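Local coordinates for protein BauA (Acinetobacter baumannii, PDB 6H7F) that probably takes up the iron-loaded siderophore acinetobactin across the outer membrane as a TonB-dependent receptor, at residues R382-F387 with P404-T409; A320-I325 with S333-Q338; G281-K286 with T313-N318. One frame throughout, in Å; residues are numbered along the deposited sequence.

Overall arrangement
All three contacts belong to the beta-barrel and lie on the same side of the chain's centre. Along the chain interaction 3 comes first, then interaction 2, then interaction 1. Interaction 3 pairs the barrel strands 282-297 and 302-318. Interaction 2 follows directly, where strand 320-325 folds against 331-358, the neighbour of 302-318. Interaction 1 joins two loop segments between strands 361-381 and 412-431. Between centres, interactions 1 and 2 are about 12 Å apart, 1 and 3 about 15 Å, and 2 and 3 about 17 Å. Polar side chains of Asn318 and Gln338 link the three regions. All three touch FV8, so strand wall and loops together line the ligand site.

Interaction 1 of 3, residues R382-F387 with P404-T409; sequences RIIPGF and PKPEFT. With FV8 ((4~{S},5~{R})-2-[2,3-bis(oxidanyl)phenyl]-~{N}-[2-(1~{H}-imidazol-4-yl)ethyl]-5-methyl-~{N}-oxidanyl-4,5-dihydro-1,3-oxazole-4-carboxamide), chain E.
The backbone N of Phe387 donates a hydrogen bond to Ile384 O at 2.9 Å and closes a type II beta turn. Ile384 and Phe387, the two ends of this turn, both lean on Pro406. Gly386, with its positive phi, fits the third position of the turn.

Phe387 meets Pro406 by a CH-pi contact. Pro406 CB sits over the middle of the phenyl ring, 3.6 Å from its centroid and only 10° off the ring normal. With chi1 at -66°, CG of Phe387 lies opposite its own carbonyl carbon, and this swings the ring over the proline. The ring also reaches Pro404. Phe387 CE2 lies 3.4 Å from Pro404 O, in an oblique approach, and 3.9 Å from Pro404 CG. Pro385 O lies in the plane of the same ring, at its edge. Ile384 adds a looser touch, CD1 to Pro406 CG at 4.3 Å.

Both segments belong to the long connection between strands 361-381 and 412-431, one of the barrel loops typical of TonB-dependent receptors. Gln338 holds the second segment to the barrel wall through hydrogen bonds with Glu407 O and Thr409 N. Asn318 ND2 donates to Pro406 O, and Ile384 also packs on Leu336 and Gln338.

Arg382 takes no part in this packing and meets the ligand instead. Its chain bends at chi3 (-92°), which brings one face of the guanidinium against the dihydroxyphenyl ring of FV8. The ring carbon CAG of FV8 lies 3.8 Å above the guanidinium plane of Arg382, toward the rim of that group. Arg382 NH1 approaches the phenol oxygen OAC of FV8 at 3.5 Å, and Arg382 CG lies 3.9 Å from FV8 CAG.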
loop_
_atom_site.group_PDB
_atom_site.type_symbol
_atom_site.label_atom_id
_atom_site.label_comp_id
_atom_site.label_asym_id
_atom_site.label_seq_id
_atom_site.Cartn_x
_atom_site.Cartn_y
_atom_site.Cartn_z
ATOM N N ARG A 382 11.379 -13.540 38.350
ATOM C CA ARG A 382 10.896 -12.157 38.384
ATOM C C ARG A 382 12.094 -11.226 38.154
ATOM O O ARG A 382 11.977 -10.188 37.539
ATOM C CB ARG A 382 10.184 -11.872 39.713
ATOM C CG ARG A 382 8.741 -12.368 39.773
ATOM C CD ARG A 382 8.102 -12.300 41.168
ATOM N NE ARG A 382 8.254 -13.537 41.946
ATOM C CZ ARG A 382 7.345 -14.514 42.019
ATOM N NH1 ARG A 382 6.087 -14.284 41.679
ATOM N NH2 ARG A 382 7.699 -15.720 42.427
ATOM N N ILE A 383 13.259 -11.653 38.634
ATOM C CA ILE A 383 14.508 -10.951 38.427
ATOM C C ILE A 383 15.526 -11.953 37.880
ATOM O O ILE A 383 15.880 -12.898 38.569
ATOM C CB ILE A 383 14.994 -10.322 39.746
ATOM C CG1 ILE A 383 14.001 -9.283 40.275
ATOM C CG2 ILE A 383 16.387 -9.748 39.581
ATOM C CD1 ILE A 383 14.377 -8.720 41.637
ATOM N N ILE A 384 15.977 -11.742 36.640
ATOM C CA ILE A 384 16.962 -12.608 36.045
ATOM C C ILE A 384 18.348 -12.158 36.500
ATOM O O ILE A 384 18.708 -11.012 36.284
ATOM C CB ILE A 384 16.852 -12.593 34.514
ATOM C CG1 ILE A 384 15.436 -12.894 34.029
ATOM C CG2 ILE A 384 17.875 -13.542 33.898
ATOM C CD1 ILE A 384 15.267 -12.719 32.535
ATOM N N PRO A 385 19.162 -13.037 37.134
ATOM C CA PRO A 385 20.529 -12.684 37.514
ATOM C C PRO A 385 21.332 -12.223 36.291
ATOM O O PRO A 385 21.347 -12.905 35.268
ATOM C CB PRO A 385 21.112 -13.986 38.100
ATOM C CG PRO A 385 19.886 -14.786 38.531
ATOM C CD PRO A 385 18.806 -14.407 37.536
ATOM N N GLY A 386 21.948 -11.043 36.396
ATOM C CA GLY A 386 22.759 -10.471 35.304
ATOM C C GLY A 386 21.924 -9.669 34.312
ATOM O O GLY A 386 22.463 -9.048 33.424
ATOM N N PHE A 387 20.595 -9.675 34.480
ATOM C CA PHE A 387 19.693 -8.994 33.561
ATOM C C PHE A 387 18.533 -8.339 34.326
ATOM O O PHE A 387 17.413 -8.329 33.845
ATOM C CB PHE A 387 19.121 -9.979 32.537
ATOM C CG PHE A 387 20.117 -10.578 31.578
ATOM C CD1 PHE A 387 20.907 -11.653 31.957
ATOM C CD2 PHE A 387 20.252 -10.087 30.292
ATOM C CE1 PHE A 387 21.820 -12.213 31.076
ATOM C CE2 PHE A 387 21.157 -10.656 29.410
ATOM C CZ PHE A 387 21.932 -11.722 29.802
ATOM N N PRO A 404 21.942 -8.585 24.902
ATOM C CA PRO A 404 22.061 -10.030 24.718
ATOM C C PRO A 404 20.836 -10.779 25.268
ATOM O O PRO A 404 20.135 -10.272 26.181
ATOM C CB PRO A 404 23.329 -10.412 25.502
ATOM C CG PRO A 404 23.484 -9.310 26.547
ATOM C CD PRO A 404 22.797 -8.074 25.985
ATOM N N LYS A 405 20.586 -11.950 24.679
ATOM C CA LYS A 405 19.544 -12.862 25.067
ATOM C C LYS A 405 20.025 -13.673 26.264
ATOM O O LYS A 405 20.981 -14.418 26.149
ATOM C CB LYS A 405 19.234 -13.792 23.893
ATOM C CG LYS A 405 18.257 -14.925 24.182
ATOM C CD LYS A 405 18.245 -15.989 23.092
ATOM C CE LYS A 405 16.999 -16.841 23.104
ATOM N NZ LYS A 405 16.506 -17.092 21.731
ATOM N N PRO A 406 19.382 -13.568 27.441
ATOM C CA PRO A 406 19.731 -14.426 28.568
ATOM C C PRO A 406 19.413 -15.906 28.298
ATOM O O PRO A 406 18.389 -16.215 27.720
ATOM C CB PRO A 406 18.889 -13.871 29.725
ATOM C CG PRO A 406 17.729 -13.158 29.056
ATOM C CD PRO A 406 18.257 -12.666 27.725
ATOM N N GLU A 407 20.312 -16.795 28.726
ATOM C CA GLU A 407 20.075 -18.222 28.721
ATOM C C GLU A 407 18.790 -18.515 29.504
ATOM O O GLU A 407 18.512 -17.884 30.543
ATOM C CB GLU A 407 21.273 -18.962 29.324
ATOM C CG GLU A 407 22.257 -19.481 28.286
ATOM C CD GLU A 407 23.231 -20.526 28.809
ATOM O OE1 GLU A 407 22.912 -21.178 29.840
ATOM O OE2 GLU A 407 24.307 -20.686 28.189
ATOM N N PHE A 408 18.035 -19.499 29.014
ATOM C CA PHE A 408 16.787 -19.926 29.634
ATOM C C PHE A 408 17.067 -20.941 30.745
ATOM O O PHE A 408 17.242 -22.115 30.466
ATOM C CB PHE A 408 15.876 -20.549 28.578
ATOM C CG PHE A 408 14.445 -20.709 29.017
ATOM C CD1 PHE A 408 13.668 -19.593 29.322
ATOM C CD2 PHE A 408 13.873 -21.967 29.129
ATOM C CE1 PHE A 408 12.342 -19.735 29.714
ATOM C CE2 PHE A 408 12.550 -22.106 29.537
ATOM C CZ PHE A 408 11.787 -20.992 29.828
ATOM N N THR A 409 17.061 -20.482 32.006
ATOM C CA THR A 409 17.405 -21.351 33.159
ATOM C C THR A 409 16.471 -21.086 34.341
ATOM O O THR A 409 16.922 -20.996 35.480
ATOM C CB THR A 409 18.851 -21.107 33.618
ATOM O OG1 THR A 409 18.945 -19.743 34.042
ATOM C CG2 THR A 409 19.872 -21.385 32.533
HETATM C CAJ FV8 E . 1.185 -17.288 33.679
HETATM N NAN FV8 E . 1.694 -17.514 34.884
HETATM C CAI FV8 E . 2.415 -16.400 35.235
HETATM N NAO FV8 E . 2.348 -15.454 34.240
HETATM C CAT FV8 E . 1.579 -16.029 33.306
HETATM C CAK FV8 E . 1.183 -15.399 31.987
HETATM C CAL FV8 E . 2.393 -15.322 31.042
HETATM N NAY FV8 E . 3.414 -14.484 31.663
HETATM O OAE FV8 E . 3.009 -13.470 32.491
HETATM C C FV8 E . 4.699 -14.643 31.424
HETATM O O FV8 E . 5.121 -15.545 30.647
HETATM C CA FV8 E . 5.511 -13.764 32.187
HETATM N N FV8 E . 5.266 -13.993 33.647
HETATM C CB FV8 E . 6.997 -14.023 32.038
HETATM C CG2 FV8 E . 7.788 -12.738 31.687
HETATM O OG1 FV8 E . 7.456 -14.420 33.335
HETATM C CAR FV8 E . 6.433 -14.331 34.232
HETATM C CAV FV8 E . 6.586 -14.697 35.529
HETATM C CAH FV8 E . 7.836 -15.151 35.965
HETATM C CAF FV8 E . 8.034 -15.551 37.298
HETATM C CAG FV8 E . 6.964 -15.530 38.213
HETATM C CAS FV8 E . 5.712 -15.096 37.770
HETATM O OAC FV8 E . 4.614 -15.033 38.584
HETATM C CAU FV8 E . 5.546 -14.706 36.436
HETATM O OAD FV8 E . 4.339 -14.273 36.030
#

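Interaction 2 of 3, residues A320-I325 with S333-Q338; sequences ASAGTI and SSTLGQ. With FV8 ((4~{S},5~{R})-2-[2,3-bis(oxidanyl)phenyl]-~{N}-[2-(1~{H}-imidazol-4-yl)ethyl]-5-methyl-~{N}-oxidanyl-4,5-dihydro-1,3-oxazole-4-carboxamide), chain E.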
loop_
_atom_site.group_PDB
_atom_site.type_symbol
_atom_site.label_atom_id
_atom_site.label_comp_id
_atom_site.label_asym_id
_atom_site.label_seq_id
_atom_site.Cartn_x
_atom_site.Cartn_y
_atom_site.Cartn_z
ATOM N N ALA A 320 10.549 -9.804 27.813
ATOM C CA ALA A 320 10.175 -8.709 28.717
ATOM C C ALA A 320 9.001 -9.151 29.598
ATOM O O ALA A 320 8.071 -9.810 29.095
ATOM C CB ALA A 320 9.798 -7.495 27.911
ATOM N N SER A 321 9.042 -8.771 30.887
ATOM C CA SER A 321 7.845 -8.795 31.733
ATOM C C SER A 321 6.996 -7.567 31.428
ATOM O O SER A 321 5.793 -7.685 31.368
ATOM C CB SER A 321 8.144 -8.890 33.230
ATOM O OG SER A 321 9.231 -8.070 33.587
ATOM N N ALA A 322 7.648 -6.407 31.239
ATOM C CA ALA A 322 6.947 -5.187 30.848
ATOM C C ALA A 322 7.929 -4.155 30.273
ATOM O O ALA A 322 9.034 -3.977 30.767
ATOM C CB ALA A 322 6.189 -4.630 32.026
ATOM N N GLY A 323 7.485 -3.466 29.218
ATOM C CA GLY A 323 8.003 -2.159 28.868
ATOM C C GLY A 323 7.252 -1.069 29.607
ATOM O O GLY A 323 6.055 -1.169 29.774
ATOM N N THR A 324 7.971 -0.043 30.069
ATOM C CA THR A 324 7.351 1.155 30.649
ATOM C C THR A 324 7.818 2.388 29.876
ATOM O O THR A 324 9.020 2.615 29.691
ATOM C CB THR A 324 7.681 1.286 32.143
ATOM O OG1 THR A 324 7.278 0.078 32.799
ATOM C CG2 THR A 324 7.014 2.480 32.794
ATOM N N ILE A 325 6.853 3.176 29.407
ATOM C CA ILE A 325 7.149 4.423 28.738
ATOM C C ILE A 325 7.414 5.491 29.802
ATOM O O ILE A 325 6.495 5.904 30.490
ATOM C CB ILE A 325 5.998 4.817 27.798
ATOM C CG1 ILE A 325 5.806 3.781 26.691
ATOM C CG2 ILE A 325 6.231 6.207 27.235
ATOM C CD1 ILE A 325 4.576 3.998 25.871
ATOM N N SER A 333 11.569 1.582 29.112
ATOM C CA SER A 333 12.362 0.827 30.088
ATOM C C SER A 333 11.748 -0.568 30.250
ATOM O O SER A 333 10.613 -0.677 30.720
ATOM C CB SER A 333 12.394 1.566 31.407
ATOM O OG SER A 333 13.200 0.880 32.344
ATOM N N SER A 334 12.470 -1.610 29.817
ATOM C CA SER A 334 11.911 -2.957 29.729
ATOM C C SER A 334 12.637 -3.899 30.690
ATOM O O SER A 334 13.814 -4.184 30.504
ATOM C CB SER A 334 11.941 -3.486 28.320
ATOM O OG SER A 334 11.155 -2.663 27.457
ATOM N N THR A 335 11.882 -4.424 31.665
ATOM C CA THR A 335 12.344 -5.442 32.596
ATOM C C THR A 335 12.141 -6.819 31.960
ATOM O O THR A 335 11.191 -7.030 31.194
ATOM C CB THR A 335 11.593 -5.370 33.934
ATOM O OG1 THR A 335 10.216 -5.585 33.645
ATOM C CG2 THR A 335 11.723 -4.045 34.645
ATOM N N LEU A 336 13.049 -7.739 32.285
ATOM C CA LEU A 336 13.103 -9.042 31.674
ATOM C C LEU A 336 12.655 -10.087 32.698
ATOM O O LEU A 336 12.831 -9.907 33.915
ATOM C CB LEU A 336 14.529 -9.304 31.183
ATOM C CG LEU A 336 15.114 -8.231 30.256
ATOM C CD1 LEU A 336 16.521 -8.592 29.823
ATOM C CD2 LEU A 336 14.238 -8.013 29.030
ATOM N N GLY A 337 12.055 -11.165 32.187
ATOM C CA GLY A 337 11.590 -12.267 32.988
ATOM C C GLY A 337 11.611 -13.556 32.197
ATOM O O GLY A 337 11.699 -13.524 30.982
ATOM N N GLN A 338 11.559 -14.687 32.907
ATOM C CA GLN A 338 11.420 -16.002 32.302
ATOM C C GLN A 338 10.376 -16.789 33.083
ATOM O O GLN A 338 10.273 -16.666 34.321
ATOM C CB GLN A 338 12.754 -16.755 32.291
ATOM C CG GLN A 338 13.864 -16.007 31.568
ATOM C CD GLN A 338 15.164 -16.777 31.506
ATOM O OE1 GLN A 338 15.393 -17.725 32.265
ATOM N NE2 GLN A 338 16.038 -16.357 30.600
HETATM C CAJ FV8 E . 1.185 -17.288 33.679
HETATM N NAN FV8 E . 1.694 -17.514 34.884
HETATM C CAI FV8 E . 2.415 -16.400 35.235
HETATM N NAO FV8 E . 2.348 -15.454 34.240
HETATM C CAT FV8 E . 1.579 -16.029 33.306
HETATM C CAK FV8 E . 1.183 -15.399 31.987
HETATM C CAL FV8 E . 2.393 -15.322 31.042
HETATM N NAY FV8 E . 3.414 -14.484 31.663
HETATM O OAE FV8 E . 3.009 -13.470 32.491
HETATM C C FV8 E . 4.699 -14.643 31.424
HETATM O O FV8 E . 5.121 -15.545 30.647
HETATM C CA FV8 E . 5.511 -13.764 32.187
HETATM N N FV8 E . 5.266 -13.993 33.647
HETATM C CB FV8 E . 6.997 -14.023 32.038
HETATM C CG2 FV8 E . 7.788 -12.738 31.687
HETATM O OG1 FV8 E . 7.456 -14.420 33.335
HETATM C CAR FV8 E . 6.433 -14.331 34.232
HETATM C CAV FV8 E . 6.586 -14.697 35.529
HETATM C CAH FV8 E . 7.836 -15.151 35.965
HETATM C CAF FV8 E . 8.034 -15.551 37.298
HETATM C CAG FV8 E . 6.964 -15.530 38.213
HETATM C CAS FV8 E . 5.712 -15.096 37.770
HETATM O OAC FV8 E . 4.614 -15.033 38.584
HETATM C CAU FV8 E . 5.546 -14.706 36.436
HETATM O OAD FV8 E . 4.339 -14.273 36.030
HETATM O O HOH W 1 10.403 -9.655 35.656
HETATM O O HOH W 2 9.047 -1.887 33.043
#
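Strand 322-325 runs antiparallel to 333-338. Thr324 and Ser333 exchange two backbone hydrogen bonds, with Ser333 N to Thr324 O at 2.8 Å the straighter, 167° at the hydrogen. Thr335 N donates to Ala322 O at 3.0 Å. One residue earlier, Ser321 N donates to Thr335 O at 2.8 Å, so the register slips by one.

The hydroxyls of Ser321 and Thr335 meet at this slip. Thr335 OG1 donates to Ser321 OG at 2.7 Å. Each oxygen sits between its own backbone N and carbonyl carbon (chi1 41° for Ser321, 61° for Thr335), which turns the two towards each other. Ser321 OG in turn donates a hydrogen bond to a water 2.9 Å away, and this water donates to Leu336 O. A second water joins Thr324 OG1 and Ser333 O. Ser334 OG packs against Gly323 CA at 3.5 Å, where the glycine carries no side chain.

The methyl CG2 of FV8 comes to 3.9 Å from Gly337 C. Ser321 O and Ala320 O are also tied to Arg256 and Tyr317, which both touch the ligand. Ser321 and Ala322 facing Thr335 form a classic beta bulge, here in a hairpin beside the siderophore site.

Interaction 3 of 3, residues G281-K286 with T313-N318; sequences GSVETK and TEYKYN. With FV8 ((4~{S},5~{R})-2-[2,3-bis(oxidanyl)phenyl]-~{N}-[2-(1~{H}-imidazol-4-yl)ethyl]-5-methyl-~{N}-oxidanyl-4,5-dihydro-1,3-oxazole-4-carboxamide), chain E; EDO (1,2-ethanediol), chain T.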
loop_
_atom_site.group_PDB
_atom_site.type_symbol
_atom_site.label_atom_id
_atom_site.label_comp_id
_atom_site.label_asym_id
_atom_site.label_seq_id
_atom_site.Cartn_x
_atom_site.Cartn_y
_atom_site.Cartn_z
ATOM N N GLY A 281 13.199 -12.119 22.165
ATOM C CA GLY A 281 12.188 -12.710 23.049
ATOM C C GLY A 281 11.379 -13.768 22.324
ATOM O O GLY A 281 11.144 -13.672 21.113
ATOM N N SER A 282 10.957 -14.805 23.050
ATOM C CA SER A 282 10.156 -15.852 22.422
ATOM C C SER A 282 9.220 -16.515 23.433
ATOM O O SER A 282 9.455 -16.505 24.636
ATOM C CB SER A 282 11.030 -16.871 21.737
ATOM O OG SER A 282 11.774 -17.600 22.685
ATOM N N VAL A 283 8.139 -17.067 22.896
ATOM C CA VAL A 283 7.228 -17.893 23.614
ATOM C C VAL A 283 6.984 -19.171 22.810
ATOM O O VAL A 283 6.988 -19.163 21.582
ATOM C CB VAL A 283 5.916 -17.145 23.875
ATOM C CG1 VAL A 283 5.155 -16.895 22.589
ATOM C CG2 VAL A 283 5.055 -17.872 24.879
ATOM N N GLU A 284 6.786 -20.268 23.526
ATOM C CA GLU A 284 6.447 -21.558 22.938
ATOM C C GLU A 284 5.483 -22.307 23.867
ATOM O O GLU A 284 5.694 -22.370 25.081
ATOM C CB GLU A 284 7.711 -22.377 22.727
ATOM C CG GLU A 284 7.486 -23.628 21.915
ATOM C CD GLU A 284 8.728 -24.487 21.810
ATOM O OE1 GLU A 284 9.029 -25.196 22.809
ATOM O OE2 GLU A 284 9.423 -24.403 20.748
ATOM N N THR A 285 4.422 -22.858 23.275
ATOM C CA THR A 285 3.481 -23.720 23.960
ATOM C C THR A 285 3.329 -25.016 23.161
ATOM O O THR A 285 3.025 -24.981 21.965
ATOM C CB THR A 285 2.132 -23.018 24.172
ATOM O OG1 THR A 285 2.371 -21.744 24.765
ATOM C CG2 THR A 285 1.193 -23.801 25.060
ATOM N N LYS A 286 3.575 -26.149 23.829
ATOM C CA LYS A 286 3.229 -27.482 23.301
ATOM C C LYS A 286 1.986 -27.991 24.036
ATOM O O LYS A 286 1.955 -28.029 25.268
ATOM C CB LYS A 286 4.387 -28.463 23.496
ATOM C CG LYS A 286 5.623 -28.200 22.650
ATOM C CD LYS A 286 6.854 -28.940 23.136
ATOM C CE LYS A 286 8.093 -28.602 22.335
ATOM N NZ LYS A 286 9.139 -29.641 22.485
ATOM N N THR A 313 0.100 -29.244 28.824
ATOM C CA THR A 313 0.588 -28.000 28.335
ATOM C C THR A 313 2.012 -27.818 28.852
ATOM O O THR A 313 2.248 -27.971 30.058
ATOM C CB THR A 313 -0.322 -26.854 28.790
ATOM O OG1 THR A 313 -1.577 -27.002 28.128
ATOM C CG2 THR A 313 0.250 -25.485 28.497
ATOM N N GLU A 314 2.939 -27.505 27.940
ATOM C CA GLU A 314 4.260 -26.960 28.285
ATOM C C GLU A 314 4.392 -25.551 27.697
ATOM O O GLU A 314 4.387 -25.382 26.481
ATOM C CB GLU A 314 5.378 -27.867 27.770
ATOM C CG GLU A 314 5.263 -29.312 28.240
ATOM C CD GLU A 314 6.215 -30.297 27.565
ATOM O OE1 GLU A 314 7.111 -29.858 26.819
ATOM O OE2 GLU A 314 6.048 -31.498 27.775
ATOM N N TYR A 315 4.462 -24.557 28.584
ATOM C CA TYR A 315 4.649 -23.142 28.251
ATOM C C TYR A 315 6.061 -22.709 28.635
ATOM O O TYR A 315 6.537 -23.014 29.748
ATOM C CB TYR A 315 3.657 -22.269 29.018
ATOM C CG TYR A 315 3.799 -20.774 28.831
ATOM C CD1 TYR A 315 3.097 -20.103 27.847
ATOM C CD2 TYR A 315 4.593 -20.018 29.678
ATOM C CE1 TYR A 315 3.193 -18.729 27.691
ATOM C CE2 TYR A 315 4.681 -18.647 29.555
ATOM C CZ TYR A 315 3.981 -17.997 28.553
ATOM O OH TYR A 315 4.079 -16.644 28.415
ATOM N N LYS A 316 6.705 -21.983 27.719
ATOM C CA LYS A 316 8.020 -21.367 27.967
ATOM C C LYS A 316 8.047 -19.958 27.373
ATOM O O LYS A 316 7.649 -19.755 26.217
ATOM C CB LYS A 316 9.131 -22.220 27.357
ATOM C CG LYS A 316 9.348 -23.577 28.014
ATOM C CD LYS A 316 10.199 -24.519 27.157
ATOM C CE LYS A 316 10.885 -25.618 27.938
ATOM N NZ LYS A 316 9.937 -26.336 28.817
ATOM N N TYR A 317 8.528 -19.001 28.168
ATOM C CA TYR A 317 8.618 -17.601 27.761
ATOM C C TYR A 317 9.945 -17.025 28.242
ATOM O O TYR A 317 10.294 -17.129 29.423
ATOM C CB TYR A 317 7.443 -16.790 28.316
ATOM C CG TYR A 317 7.452 -15.318 27.962
ATOM C CD1 TYR A 317 8.322 -14.427 28.565
ATOM C CD2 TYR A 317 6.541 -14.803 27.066
ATOM C CE1 TYR A 317 8.310 -13.071 28.257
ATOM C CE2 TYR A 317 6.510 -13.455 26.746
ATOM C CZ TYR A 317 7.397 -12.576 27.341
ATOM O OH TYR A 317 7.347 -11.237 27.015
ATOM N N ASN A 318 10.677 -16.423 27.302
ATOM C CA ASN A 318 11.912 -15.696 27.583
ATOM C C ASN A 318 11.818 -14.319 26.909
ATOM O O ASN A 318 11.801 -14.236 25.685
ATOM C CB ASN A 318 13.121 -16.512 27.113
ATOM C CG ASN A 318 14.457 -15.987 27.610
ATOM O OD1 ASN A 318 14.523 -15.090 28.460
ATOM N ND2 ASN A 318 15.537 -16.573 27.110
HETATM C CAJ FV8 E . 1.185 -17.288 33.679
HETATM N NAN FV8 E . 1.694 -17.514 34.884
HETATM C CAI FV8 E . 2.415 -16.400 35.235
HETATM N NAO FV8 E . 2.348 -15.454 34.240
HETATM C CAT FV8 E . 1.579 -16.029 33.306
HETATM C CAK FV8 E . 1.183 -15.399 31.987
HETATM C CAL FV8 E . 2.393 -15.322 31.042
HETATM N NAY FV8 E . 3.414 -14.484 31.663
HETATM O OAE FV8 E . 3.009 -13.470 32.491
HETATM C C FV8 E . 4.699 -14.643 31.424
HETATM O O FV8 E . 5.121 -15.545 30.647
HETATM C CA FV8 E . 5.511 -13.764 32.187
HETATM N N FV8 E . 5.266 -13.993 33.647
HETATM C CB FV8 E . 6.997 -14.023 32.038
HETATM C CG2 FV8 E . 7.788 -12.738 31.687
HETATM O OG1 FV8 E . 7.456 -14.420 33.335
HETATM C CAR FV8 E . 6.433 -14.331 34.232
HETATM C CAV FV8 E . 6.586 -14.697 35.529
HETATM C CAH FV8 E . 7.836 -15.151 35.965
HETATM C CAF FV8 E . 8.034 -15.551 37.298
HETATM C CAG FV8 E . 6.964 -15.530 38.213
HETATM C CAS FV8 E . 5.712 -15.096 37.770
HETATM O OAC FV8 E . 4.614 -15.033 38.584
HETATM C CAU FV8 E . 5.546 -14.706 36.436
HETATM O OAD FV8 E . 4.339 -14.273 36.030
HETATM C C1 EDO T . 10.763 -20.334 24.622
HETATM O O1 EDO T . 10.804 -20.028 23.223
HETATM C C2 EDO T . 11.902 -19.642 25.353
HETATM O O2 EDO T . 13.064 -20.477 25.353
HETATM O O HOH W 3 7.123 -25.464 25.272
#
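Val283 and Tyr317 face each other within an antiparallel hairpin of the barrel wall, formed by strands 282-297 and 302-318. The register is regular, and the two short strands run antiparallel, 175° between their directions.

Six backbone hydrogen bonds join them. Ser282 pairs with Asn318, Glu284 with Lys316 and Lys286 with Glu314, each pair bonded both ways at 2.8 to 2.9 Å between N and O. Between them, CA-H groups point at carbonyls, as Val283 CA does at Lys316 O (3.2 Å).

Apolar packing fills the face of Val283, Thr285, Tyr315 and Tyr317. Val283 CG2 lies anti to its backbone N and reaches Tyr315 CE1 at 3.5 Å. Val283 CB touches Tyr317 CD2 at 4.0 Å. Tyr315 also meets the rings of Phe341 and of Tyr128, a residue of the plug, so this face looks into the barrel.

Polar side chains occupy the other face. Glu284 OE2 is held by His250, and Asn318 OD1 by Gln338. Lys286 crosses Glu314 at a slant, its CD near Glu314 OE1, and the charged ends do not meet. Ser282 OG shares a hydrogen bond with an ethanediol, probably from the crystallisation liquor.

Ligand contacts come from the two tyrosines. One face of the Tyr317 ring is turned to the amide carbon C of FV8; separately, Tyr317 CE1 lies 3.5 Å from the methyl CG2 of FV8. The side chain of Tyr315 lies about 7 Å from the bound iron(III) ion. Tyr315 takes the carbonyl oxygen O of FV8 in its ring plane, and its OH donates to that oxygen at 2.7 Å.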